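Local structure of X-ray repair cross complementing protein 1 variant (Homo sapiens, 6WH1) at residues D38-S41 against D42-F46; S56-E59 against A60-N64. The protein probably acts as a scaffold that assembles DNA single-strand break repair complexes and restrains PARP1, this chain being its C-terminal BRCT domain. One frame throughout, in Å; residues are numbered along the deposited sequence.

Contact 1: residues D38-S41 against D42-F46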
loop_
_atom_site.group_PDB
_atom_site.type_symbol
_atom_site.label_atom_id
_atom_site.label_comp_id
_atom_site.label_asym_id
_atom_site.label_seq_id
_atom_site.Cartn_x
_atom_site.Cartn_y
_atom_site.Cartn_z
ATOM N N ASP A 38 5.432 7.157 6.540
ATOM C CA ASP A 38 5.054 8.503 6.128
ATOM C C ASP A 38 6.279 9.378 5.919
ATOM O O ASP A 38 6.231 10.341 5.144
ATOM C CB ASP A 38 4.134 9.138 7.168
ATOM C CG ASP A 38 2.855 8.356 7.371
ATOM O OD1 ASP A 38 2.302 7.852 6.373
ATOM O OD2 ASP A 38 2.404 8.245 8.533
ATOM N N TYR A 39 7.379 9.064 6.598
ATOM C CA TYR A 39 8.570 9.892 6.550
ATOM C C TYR A 39 9.807 9.020 6.413
ATOM O O TYR A 39 9.817 7.840 6.781
ATOM C CB TYR A 39 8.718 10.758 7.803
ATOM C CG TYR A 39 7.460 11.445 8.271
ATOM C CD1 TYR A 39 6.592 10.818 9.156
ATOM C CD2 TYR A 39 7.155 12.735 7.851
ATOM C CE1 TYR A 39 5.446 11.450 9.598
ATOM C CE2 TYR A 39 6.009 13.374 8.287
ATOM C CZ TYR A 39 5.160 12.729 9.161
ATOM O OH TYR A 39 4.020 13.364 9.599
ATOM N N MET A 40 10.857 9.631 5.882
ATOM C CA MET A 40 12.173 9.020 5.895
ATOM C C MET A 40 12.723 8.995 7.319
ATOM O O MET A 40 12.475 9.900 8.121
ATOM C CB MET A 40 13.116 9.793 4.973
ATOM C CG MET A 40 14.456 9.122 4.762
ATOM S SD MET A 40 14.243 7.417 4.226
ATOM C CE MET A 40 15.923 6.816 4.403
ATOM N N SER A 41 13.460 7.934 7.635
ATOM C CA SER A 41 14.157 7.823 8.909
ATOM C C SER A 41 15.188 6.715 8.772
ATOM O O SER A 41 15.236 6.010 7.761
ATOM C CB SER A 41 13.193 7.534 10.068
ATOM O OG SER A 41 12.809 6.166 10.088
ATOM N N ASP A 42 16.014 6.562 9.808
ATOM C CA ASP A 42 16.968 5.460 9.787
ATOM C C ASP A 42 16.306 4.106 9.999
ATOM O O ASP A 42 17.003 3.087 9.965
ATOM C CB ASP A 42 18.066 5.680 10.830
ATOM C CG ASP A 42 17.516 5.943 12.218
ATOM O OD1 ASP A 42 16.720 5.122 12.721
ATOM O OD2 ASP A 42 17.892 6.975 12.809
ATOM N N ARG A 43 14.992 4.068 10.220
ATOM C CA ARG A 43 14.241 2.823 10.248
ATOM C C ARG A 43 13.788 2.379 8.863
ATOM O O ARG A 43 13.341 1.236 8.712
ATOM C CB ARG A 43 13.022 2.962 11.166
ATOM C CG ARG A 43 13.366 3.364 12.590
ATOM C CD ARG A 43 12.113 3.617 13.416
ATOM N NE ARG A 43 11.816 5.042 13.540
ATOM C CZ ARG A 43 11.034 5.721 12.706
ATOM N NH1 ARG A 43 10.463 5.103 11.680
ATOM N NH2 ARG A 43 10.822 7.016 12.898
ATOM N N VAL A 44 13.886 3.251 7.857
ATOM C CA VAL A 44 13.550 2.869 6.488
ATOM C C VAL A 44 14.633 1.953 5.940
ATOM O O VAL A 44 15.829 2.236 6.070
ATOM C CB VAL A 44 13.390 4.117 5.606
ATOM C CG1 VAL A 44 13.444 3.734 4.124
ATOM C CG2 VAL A 44 12.092 4.848 5.938
ATOM N N GLN A 45 14.221 0.848 5.312
ATOM C CA GLN A 45 15.171 -0.085 4.722
ATOM C C GLN A 45 15.227 -0.028 3.201
ATOM O O GLN A 45 16.236 -0.447 2.623
ATOM C CB GLN A 45 14.848 -1.523 5.149
ATOM C CG GLN A 45 15.201 -1.834 6.592
ATOM C CD GLN A 45 14.018 -2.356 7.372
ATOM O OE1 GLN A 45 13.071 -2.897 6.801
ATOM N NE2 GLN A 45 14.062 -2.198 8.688
ATOM N N PHE A 46 14.186 0.476 2.545
ATOM C CA PHE A 46 14.153 0.553 1.088
ATOM C C PHE A 46 13.496 1.858 0.677
ATOM O O PHE A 46 12.311 2.074 0.950
ATOM C CB PHE A 46 13.394 -0.634 0.483
ATOM C CG PHE A 46 13.991 -1.966 0.813
ATOM C CD1 PHE A 46 15.048 -2.467 0.074
ATOM C CD2 PHE A 46 13.498 -2.717 1.869
ATOM C CE1 PHE A 46 15.601 -3.695 0.380
ATOM C CE2 PHE A 46 14.048 -3.948 2.182
ATOM C CZ PHE A 46 15.102 -4.436 1.438
#
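Ser-41 turns its hydroxyl to Arg-43, meeting the backbone N and one face of the guanidinium group, toward its rim. Arg-43 N donates to Ser-41 OG at 3.0 Å, with an N-H...O angle of 150°. OG stands between the backbone N and the carbonyl carbon (chi1 78°), which brings it to the N-H of Arg-43. The bend of the arginine chain at chi3 brings one face of its guanidinium to the same oxygen; Ser-41 OG is 3.0 Å from Arg-43 NH1, but this is not a hydrogen bond. NH1 instead makes a salt bridge with Glu-37. The backbone forms a type I beta turn from Ser-41 to Val-44, in the BRCT-domain loop that leads from strand 35-36 into strand 46-48. Val-44 N closes it on Ser-41 O at 3.1 Å. An alanine in place of Ser-41 would remove OG and is likely to leave Arg-43 N without this acceptor, making the turn less rigid. Beside the turn, Met-40 and Val-44 meet with their side chains at about a right angle. Met-40 SD lies 3.7 Å from Val-44 CB, and Met-40 CE also reaches Val-44 CG1.

Contact 2: residues S56-E59 against A60-N64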
loop_
_atom_site.group_PDB
_atom_site.type_symbol
_atom_site.label_atom_id
_atom_site.label_comp_id
_atom_site.label_asym_id
_atom_site.label_seq_id
_atom_site.Cartn_x
_atom_site.Cartn_y
_atom_site.Cartn_z
ATOM N N SER A 56 21.039 13.973 -0.876
ATOM C CA SER A 56 20.270 13.506 0.274
ATOM C C SER A 56 20.301 11.986 0.383
ATOM O O SER A 56 20.192 11.447 1.490
ATOM C CB SER A 56 18.830 14.018 0.197
ATOM O OG SER A 56 18.120 13.411 -0.868
ATOM N N PHE A 57 20.469 11.285 -0.741
ATOM C CA PHE A 57 20.673 9.839 -0.695
ATOM C C PHE A 57 21.914 9.499 0.125
ATOM O O PHE A 57 21.876 8.645 1.019
ATOM C CB PHE A 57 20.811 9.270 -2.114
ATOM C CG PHE A 57 19.524 9.234 -2.912
ATOM C CD1 PHE A 57 18.584 10.248 -2.820
ATOM C CD2 PHE A 57 19.281 8.191 -3.790
ATOM C CE1 PHE A 57 17.421 10.205 -3.569
ATOM C CE2 PHE A 57 18.121 8.145 -4.540
ATOM C CZ PHE A 57 17.190 9.152 -4.430
ATOM N N GLU A 58 23.029 10.171 -0.169
ATOM C CA GLU A 58 24.266 9.926 0.565
ATOM C C GLU A 58 24.122 10.313 2.031
ATOM O O GLU A 58 24.656 9.633 2.921
ATOM C CB GLU A 58 25.411 10.696 -0.097
ATOM C CG GLU A 58 26.768 10.445 0.521
ATOM C CD GLU A 58 27.898 11.061 -0.278
ATOM O OE1 GLU A 58 27.658 11.482 -1.430
ATOM O OE2 GLU A 58 29.028 11.116 0.249
ATOM N N GLU A 59 23.399 11.405 2.301
ATOM C CA GLU A 59 23.177 11.815 3.686
ATOM C C GLU A 59 22.380 10.762 4.451
ATOM O O GLU A 59 22.669 10.481 5.619
ATOM C CB GLU A 59 22.464 13.165 3.732
ATOM C CG GLU A 59 23.381 14.355 3.511
ATOM C CD GLU A 59 24.677 14.250 4.297
ATOM O OE1 GLU A 59 25.756 14.236 3.664
ATOM O OE2 GLU A 59 24.616 14.184 5.544
ATOM N N ALA A 60 21.365 10.172 3.810
ATOM C CA ALA A 60 20.613 9.098 4.450
ATOM C C ALA A 60 21.461 7.842 4.618
ATOM O O ALA A 60 21.275 7.095 5.588
ATOM C CB ALA A 60 19.354 8.789 3.642
ATOM N N LEU A 61 22.387 7.594 3.688
ATOM C CA LEU A 61 23.282 6.447 3.816
ATOM C C LEU A 61 24.184 6.585 5.036
ATOM O O LEU A 61 24.358 5.632 5.805
ATOM C CB LEU A 61 24.127 6.296 2.554
ATOM C CG LEU A 61 23.626 5.276 1.542
ATOM C CD1 LEU A 61 24.378 5.427 0.231
ATOM C CD2 LEU A 61 23.769 3.873 2.104
ATOM N N MET A 62 24.777 7.767 5.222
ATOM C CA MET A 62 25.688 7.961 6.348
ATOM C C MET A 62 24.998 7.768 7.695
ATOM O O MET A 62 25.679 7.551 8.702
ATOM C CB MET A 62 26.332 9.348 6.280
ATOM C CG MET A 62 27.338 9.511 5.144
ATOM S SD MET A 62 28.062 7.948 4.591
ATOM C CE MET A 62 29.294 8.529 3.425
ATOM N N ASP A 63 23.666 7.833 7.735
ATOM C CA ASP A 63 22.904 7.611 8.958
ATOM C C ASP A 63 22.225 6.248 9.006
ATOM O O ASP A 63 21.742 5.856 10.074
ATOM C CB ASP A 63 21.852 8.718 9.133
ATOM C CG ASP A 63 21.206 8.699 10.506
ATOM O OD1 ASP A 63 21.926 8.479 11.503
ATOM O OD2 ASP A 63 19.975 8.893 10.588
ATOM N N ASN A 64 22.170 5.522 7.890
ATOM C CA ASN A 64 21.598 4.176 7.865
ATOM C C ASN A 64 22.357 3.331 6.852
ATOM O O ASN A 64 21.978 3.237 5.676
ATOM C CB ASN A 64 20.103 4.211 7.548
ATOM C CG ASN A 64 19.491 2.827 7.477
ATOM O OD1 ASN A 64 18.446 2.636 6.852
ATOM N ND2 ASN A 64 20.136 1.852 8.109
#
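This is a local contact between successive turns of one alpha helix, residues 55-63. The helix is the crossover of a beta-alpha-beta unit, between the parallel strands 46-48 and 68-70 of the BRCT sheet. Three backbone hydrogen bonds, each from residue i+4 back to residue i, carry it. Ala-60 N donates to Ser-56 O at 2.9 Å. Leu-61 N donates to Phe-57 O, also at 2.9 Å. Met-62 N donates to Glu-58 O at 3.0 Å, with an N-H...O angle of 160°.

The side chains add contacts of a looser kind. Ala-60 CB rests on the backbone of the turn before it, 3.5 Å from Ser-56 O. Leu-61 CB lies 3.4 Å from Glu-58 O, while its CG approaches Phe-57 O. Glu-58 and Met-62 point the same way. With CG anti to the backbone N (chi1 -176°), the extended Glu-58 runs alongside Met-62, whose chain bends at chi2, and Met-62 CE comes to 4.1 Å from Glu-58 OE2. Met-62 CG packs 3.5 Å from Glu-58 O.

One face of the helix meets the rest of the domain. The buried Phe-57 stacks its ring on that of Phe-69, on strand 68-70, and also meets Trp-53. Ala-60 touches Leu-67. Ser-56 OG is hydrogen-bonded to Asp-54 OD1, near the start of the helix.

Glu-58, Glu-59, Met-62 and Asp-63 lie on the exposed side. No salt bridge joins the two halves of this segment, and Glu-58 meets Met-62 through a methyl group. The chemistry therefore implies that backbone hydrogen bonding, more than side-chain pairing, holds these turns together.

In the fold
Both contacts are local and lie largely at the surface of the same BRCT domain, each with one buried residue among those that touch (Val-44 and Phe-57). Contact 1 is a loop turn leading into strand 46-48; contact 2 lies on the helix that follows that strand. Their centres are 11 Å apart. They differ in chemistry: the turn adds a serine hydroxyl to its single main-chain bond, whereas the helix relies on repeated main-chain bonds. They also touch. Met-40 CE packs 4.0 Å from Ala-60 CB, an apolar join between loop and helix. At another point, Asp-42 OD2 and Asp-63 OD2 are 3.6 Å apart, a close approach of like charges that could raise the proton affinity of one of them.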